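Local coordinates for heat shock protease HtrA (Thermotoga maritima, PDB 1L1J), which is a periplasmic heat shock serine protease of the S1C family, seen here as its protease domain, which probably cleaves proteins as an ATP-independent endopeptidase, at residues 43-48 with 139-144; 80-85 with 92-97. All coordinates share one frame; numbering follows the deposited sequence.

Interaction 1: residues 43-48 with 139-144; sequences FGELPP and NPLGFQ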
loop_
_atom_site.group_PDB
_atom_site.type_symbol
_atom_site.label_atom_id
_atom_site.label_comp_id
_atom_site.label_asym_id
_atom_site.label_seq_id
_atom_site.Cartn_x
_atom_site.Cartn_y
_atom_site.Cartn_z
ATOM N N PHE A 43 -6.098 1.768 16.183
ATOM C CA PHE A 43 -7.021 0.733 15.776
ATOM C C PHE A 43 -7.495 -0.153 16.888
ATOM O O PHE A 43 -7.018 -1.280 17.044
ATOM C CB PHE A 43 -6.409 -0.111 14.661
ATOM C CG PHE A 43 -6.519 0.530 13.313
ATOM C CD1 PHE A 43 -5.731 1.629 12.984
ATOM C CD2 PHE A 43 -7.470 0.085 12.397
ATOM C CE1 PHE A 43 -5.887 2.276 11.770
ATOM C CE2 PHE A 43 -7.631 0.726 11.183
ATOM C CZ PHE A 43 -6.837 1.827 10.872
ATOM N N GLY A 44 -8.458 0.360 17.646
ATOM C CA GLY A 44 -9.014 -0.390 18.750
ATOM C C GLY A 44 -9.604 -1.708 18.310
ATOM O O GLY A 44 -10.107 -2.472 19.139
ATOM N N GLU A 45 -9.558 -1.973 17.005
ATOM C CA GLU A 45 -10.088 -3.220 16.468
ATOM C C GLU A 45 -9.002 -4.294 16.488
ATOM O O GLU A 45 -9.204 -5.407 15.993
ATOM C CB GLU A 45 -10.579 -3.046 15.028
ATOM C CG GLU A 45 -11.602 -1.954 14.817
ATOM C CD GLU A 45 -10.974 -0.602 14.526
ATOM O OE1 GLU A 45 -11.621 0.197 13.827
ATOM O OE2 GLU A 45 -9.847 -0.337 14.997
ATOM N N LEU A 46 -7.848 -3.951 17.051
ATOM C CA LEU A 46 -6.733 -4.887 17.130
ATOM C C LEU A 46 -6.827 -5.781 18.383
ATOM O O LEU A 46 -6.874 -5.294 19.523
ATOM C CB LEU A 46 -5.406 -4.109 17.104
ATOM C CG LEU A 46 -4.586 -4.041 15.799
ATOM C CD1 LEU A 46 -5.381 -4.493 14.581
ATOM C CD2 LEU A 46 -4.097 -2.617 15.621
ATOM N N PRO A 47 -6.847 -7.110 18.175
ATOM C CA PRO A 47 -6.937 -8.109 19.246
ATOM C C PRO A 47 -6.002 -7.787 20.399
ATOM O O PRO A 47 -5.004 -7.090 20.225
ATOM C CB PRO A 47 -6.550 -9.402 18.542
ATOM C CG PRO A 47 -7.046 -9.185 17.152
ATOM C CD PRO A 47 -6.610 -7.763 16.877
ATOM N N PRO A 48 -6.310 -8.300 21.596
ATOM C CA PRO A 48 -5.468 -8.043 22.764
ATOM C C PRO A 48 -4.044 -8.534 22.556
ATOM O O PRO A 48 -3.116 -8.054 23.209
ATOM C CB PRO A 48 -6.182 -8.808 23.875
ATOM C CG PRO A 48 -6.789 -9.972 23.140
ATOM C CD PRO A 48 -7.351 -9.295 21.907
ATOM N N ASN A 139 -6.545 -1.088 3.710
ATOM C CA ASN A 139 -7.389 -2.175 4.168
ATOM C C ASN A 139 -6.779 -3.023 5.278
ATOM O O ASN A 139 -6.978 -4.238 5.315
ATOM C CB ASN A 139 -7.735 -3.065 2.974
ATOM C CG ASN A 139 -8.813 -4.078 3.301
ATOM O OD1 ASN A 139 -9.153 -4.281 4.469
ATOM N ND2 ASN A 139 -9.357 -4.724 2.272
ATOM N N PRO A 140 -6.054 -2.392 6.214
ATOM C CA PRO A 140 -5.428 -3.145 7.306
ATOM C C PRO A 140 -6.332 -4.051 8.156
ATOM O O PRO A 140 -5.850 -5.025 8.739
ATOM C CB PRO A 140 -4.756 -2.054 8.130
ATOM C CG PRO A 140 -5.649 -0.904 7.944
ATOM C CD PRO A 140 -5.934 -0.948 6.460
ATOM N N LEU A 141 -7.622 -3.735 8.242
ATOM C CA LEU A 141 -8.533 -4.566 9.022
ATOM C C LEU A 141 -9.029 -5.755 8.201
ATOM O O LEU A 141 -9.440 -6.773 8.756
ATOM C CB LEU A 141 -9.725 -3.746 9.516
ATOM C CG LEU A 141 -9.347 -2.585 10.440
ATOM C CD1 LEU A 141 -10.596 -1.815 10.843
ATOM C CD2 LEU A 141 -8.624 -3.119 11.670
ATOM N N GLY A 142 -8.975 -5.614 6.879
ATOM C CA GLY A 142 -9.408 -6.667 5.978
ATOM C C GLY A 142 -10.869 -6.593 5.548
ATOM O O GLY A 142 -11.185 -6.648 4.350
ATOM N N PHE A 143 -11.762 -6.452 6.526
ATOM C CA PHE A 143 -13.199 -6.421 6.264
ATOM C C PHE A 143 -13.780 -5.083 5.846
ATOM O O PHE A 143 -14.988 -4.970 5.643
ATOM C CB PHE A 143 -13.956 -6.961 7.480
ATOM C CG PHE A 143 -13.501 -6.374 8.776
ATOM C CD1 PHE A 143 -13.987 -5.150 9.207
ATOM C CD2 PHE A 143 -12.574 -7.047 9.563
ATOM C CE1 PHE A 143 -13.555 -4.598 10.414
ATOM C CE2 PHE A 143 -12.135 -6.510 10.766
ATOM C CZ PHE A 143 -12.625 -5.282 11.197
ATOM N N GLN A 144 -12.926 -4.071 5.735
ATOM C CA GLN A 144 -13.349 -2.745 5.289
ATOM C C GLN A 144 -12.164 -1.913 4.842
ATOM O O GLN A 144 -11.076 -1.975 5.423
ATOM C CB GLN A 144 -14.081 -1.975 6.376
ATOM C CG GLN A 144 -14.584 -0.634 5.880
ATOM C CD GLN A 144 -15.032 0.279 6.999
ATOM O OE1 GLN A 144 -14.211 0.798 7.757
ATOM N NE2 GLN A 144 -16.345 0.480 7.111
#
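Leu141 meets both Phe43 and Glu45 with its forked end. The apolar part comes first. Its CD2 methyl lies 3.5 Å from CD2 of the Phe43 ring, approaching obliquely, while its other methyl, CD1, sits in the plane of that ring at the edge, 3.9 Å from Phe43 CE2. Pro140 adds a further apolar touch, its CG 4.1 Å from Phe43 CE2, with the two side chains crossing at about a right angle. In Leu141, CG stands beside the backbone N, anti to the carbonyl carbon (chi1 -61°), which brings CD2 against the Phe43 ring and CD1 beside both the ring edge and Glu45.

The Glu45 side chain, bent at chi2 (89°), crosses Leu141 at about a right angle, and its CB, CG, CD and OE1 all lie against the Leu141 methyls. Glu45 CB is 3.9 Å from Leu141 CD2, and Glu45 OE1 is 3.7 Å from Leu141 CD1, a van der Waals approach of a carboxylate oxygen to a methyl.

No hydrogen bond crosses between the two loops; each type I beta turn is closed by its own, Leu46 N to Phe43 O at 2.8 Å and Gly142 N to Asn139 O at 2.9 Å. Phe39 of helix 33-42 and Leu57 of strand 54-64 also touch Pro140. The contact thus sets the turn after helix 33-42 against the loop between strands 133-138 and 146-160 of the trypsin-like fold, with Pro140 next to Gly181, a predicted substrate-binding residue.

Interaction 2: residues 80-85 with 92-97; sequences DNITVT and YDAEYI
At the edge of the Tyr92 ring, in its plane, lies Val84 O, 3.8 Å from Tyr92 CD1; outside the two segments Phe117 meets the same ring with the planes steeply inclined, and Tyr92 OH and Ser90 OG are hydrogen-bonded. This is one end of an antiparallel beta hairpin, strands 83-85 and 91-93. Val84 and Tyr92 form its hydrogen-bonded pair: Val84 N gives a nearly straight bond to Tyr92 O (3.0 Å, 173°), coming from above the carbonyl plane, and Tyr92 N returns a more bent one to Val84 O (2.8 Å, 141°), this time in the carbonyl plane. Thr83 and Asp93 follow as the non-hydrogen-bonded pair, their side chains on the sheet face away from that of Val84 and Tyr92. The next bond, Ala94 N to Ile82 O, is long and weak (3.5 Å).

Apolar groups take over here. Ile82 points its CG1 branch anti to the carbonyl carbon (chi1 -51°), which carries Ile82 CD1 to within 4.2 Å of Tyr96 CB, and Val76 of helix 73-76 touches both residues. On the face of Val84 and Tyr92, the Ala94 CB methyl meets Val84 CG2 at 3.9 Å and Ile82 CG2 at 4.0 Å.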
loop_
_atom_site.group_PDB
_atom_site.type_symbol
_atom_site.label_atom_id
_atom_site.label_comp_id
_atom_site.label_asym_id
_atom_site.label_seq_id
_atom_site.Cartn_x
_atom_site.Cartn_y
_atom_site.Cartn_z
ATOM N N ASP A 80 8.524 -14.817 5.924
ATOM C CA ASP A 80 8.348 -16.260 5.817
ATOM C C ASP A 80 6.865 -16.582 5.965
ATOM O O ASP A 80 6.305 -17.400 5.227
ATOM C CB ASP A 80 9.129 -16.943 6.945
ATOM C CG ASP A 80 8.739 -16.414 8.338
ATOM O OD1 ASP A 80 7.641 -16.755 8.838
ATOM O OD2 ASP A 80 9.528 -15.644 8.931
ATOM N N ASN A 81 6.248 -15.914 6.937
ATOM C CA ASN A 81 4.841 -16.084 7.263
ATOM C C ASN A 81 4.058 -14.859 6.794
ATOM O O ASN A 81 4.001 -13.848 7.492
ATOM C CB ASN A 81 4.696 -16.255 8.780
ATOM C CG ASN A 81 3.255 -16.406 9.219
ATOM O OD1 ASN A 81 2.615 -17.432 8.969
ATOM N ND2 ASN A 81 2.731 -15.376 9.872
ATOM N N ILE A 82 3.453 -14.956 5.614
ATOM C CA ILE A 82 2.691 -13.844 5.063
ATOM C C ILE A 82 1.226 -14.203 4.890
ATOM O O ILE A 82 0.896 -15.136 4.161
ATOM C CB ILE A 82 3.240 -13.434 3.695
ATOM C CG1 ILE A 82 4.750 -13.225 3.788
ATOM C CG2 ILE A 82 2.543 -12.168 3.216
ATOM C CD1 ILE A 82 5.411 -12.987 2.451
ATOM N N THR A 83 0.348 -13.444 5.541
ATOM C CA THR A 83 -1.091 -13.688 5.457
ATOM C C THR A 83 -1.819 -12.552 4.717
ATOM O O THR A 83 -1.663 -11.375 5.048
ATOM C CB THR A 83 -1.717 -13.853 6.880
ATOM O OG1 THR A 83 -0.926 -14.768 7.657
ATOM C CG2 THR A 83 -3.153 -14.389 6.780
ATOM N N VAL A 84 -2.611 -12.914 3.712
ATOM C CA VAL A 84 -3.359 -11.932 2.939
ATOM C C VAL A 84 -4.859 -12.082 3.155
ATOM O O VAL A 84 -5.418 -13.159 2.951
ATOM C CB VAL A 84 -3.052 -12.059 1.430
ATOM C CG1 VAL A 84 -4.153 -11.400 0.603
ATOM C CG2 VAL A 84 -1.726 -11.394 1.132
ATOM N N THR A 85 -5.511 -10.999 3.563
ATOM C CA THR A 85 -6.951 -11.038 3.793
ATOM C C THR A 85 -7.673 -10.132 2.775
ATOM O O THR A 85 -7.215 -9.025 2.482
ATOM C CB THR A 85 -7.285 -10.597 5.244
ATOM O OG1 THR A 85 -6.422 -11.279 6.167
ATOM C CG2 THR A 85 -8.735 -10.924 5.575
ATOM N N TYR A 92 -5.724 -15.893 2.559
ATOM C CA TYR A 92 -4.762 -16.587 1.707
ATOM C C TYR A 92 -3.339 -16.543 2.221
ATOM O O TYR A 92 -3.018 -15.867 3.202
ATOM C CB TYR A 92 -4.743 -15.992 0.296
ATOM C CG TYR A 92 -6.082 -15.914 -0.379
ATOM C CD1 TYR A 92 -7.051 -15.023 0.064
ATOM C CD2 TYR A 92 -6.393 -16.753 -1.449
ATOM C CE1 TYR A 92 -8.299 -14.967 -0.534
ATOM C CE2 TYR A 92 -7.644 -16.705 -2.062
ATOM C CZ TYR A 92 -8.593 -15.810 -1.594
ATOM O OH TYR A 92 -9.844 -15.766 -2.166
ATOM N N ASP A 93 -2.485 -17.274 1.519
ATOM C CA ASP A 93 -1.071 -17.337 1.830
ATOM C C ASP A 93 -0.363 -16.832 0.597
ATOM O O ASP A 93 -0.584 -17.334 -0.503
ATOM C CB ASP A 93 -0.645 -18.771 2.138
ATOM C CG ASP A 93 -0.889 -19.150 3.588
ATOM O OD1 ASP A 93 -0.024 -18.836 4.445
ATOM O OD2 ASP A 93 -1.953 -19.750 3.869
ATOM N N ALA A 94 0.476 -15.825 0.790
ATOM C CA ALA A 94 1.207 -15.225 -0.308
ATOM C C ALA A 94 2.643 -15.699 -0.362
ATOM O O ALA A 94 3.254 -16.018 0.667
ATOM C CB ALA A 94 1.180 -13.723 -0.170
ATOM N N GLU A 95 3.188 -15.715 -1.570
ATOM C CA GLU A 95 4.564 -16.134 -1.759
ATOM C C GLU A 95 5.413 -14.939 -2.161
ATOM O O GLU A 95 5.168 -14.328 -3.196
ATOM C CB GLU A 95 4.644 -17.193 -2.847
ATOM C CG GLU A 95 5.911 -18.004 -2.794
ATOM C CD GLU A 95 6.014 -18.954 -3.952
ATOM O OE1 GLU A 95 6.736 -19.968 -3.815
ATOM O OE2 GLU A 95 5.376 -18.679 -4.997
ATOM N N TYR A 96 6.412 -14.613 -1.349
ATOM C CA TYR A 96 7.279 -13.480 -1.643
ATOM C C TYR A 96 8.019 -13.602 -2.983
ATOM O O TYR A 96 9.132 -14.130 -3.040
ATOM C CB TYR A 96 8.298 -13.299 -0.528
ATOM C CG TYR A 96 9.214 -12.128 -0.762
ATOM C CD1 TYR A 96 8.862 -10.845 -0.343
ATOM C CD2 TYR A 96 10.437 -12.298 -1.413
ATOM C CE1 TYR A 96 9.716 -9.757 -0.567
ATOM C CE2 TYR A 96 11.292 -11.219 -1.642
ATOM C CZ TYR A 96 10.930 -9.953 -1.217
ATOM O OH TYR A 96 11.790 -8.900 -1.435
ATOM N N ILE A 97 7.395 -13.098 -4.045
ATOM C CA ILE A 97 7.950 -13.115 -5.399
ATOM C C ILE A 97 9.295 -12.386 -5.500
ATOM O O ILE A 97 10.239 -12.871 -6.133
ATOM C CB ILE A 97 6.991 -12.425 -6.383
ATOM C CG1 ILE A 97 5.603 -13.058 -6.299
ATOM C CG2 ILE A 97 7.556 -12.478 -7.786
ATOM C CD1 ILE A 97 5.560 -14.514 -6.689
#

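Overall arrangement
In the sequence the hairpin of interaction 2 falls between the two halves of interaction 1: 43-48 comes first, then 80-85 and 92-97, and finally 139-144. Their centres lie 18 Å apart, and the atom sets come within about 4 Å without making contact. In the two-lobed, double beta-barrel trypsin-like fold, interaction 2 sits at the margin of the lobe that carries His74 and Asp104, where strand 91-93 is outermost and strand 83-85 lies beside strand 17-23. Interaction 1 joins the lobes. Of the predicted triad, Ser183 has the Pro140 side chain about 8 Å away, while the Tyr96 side chain is about 9 Å from that of Asp104 and 10 Å from that of His74.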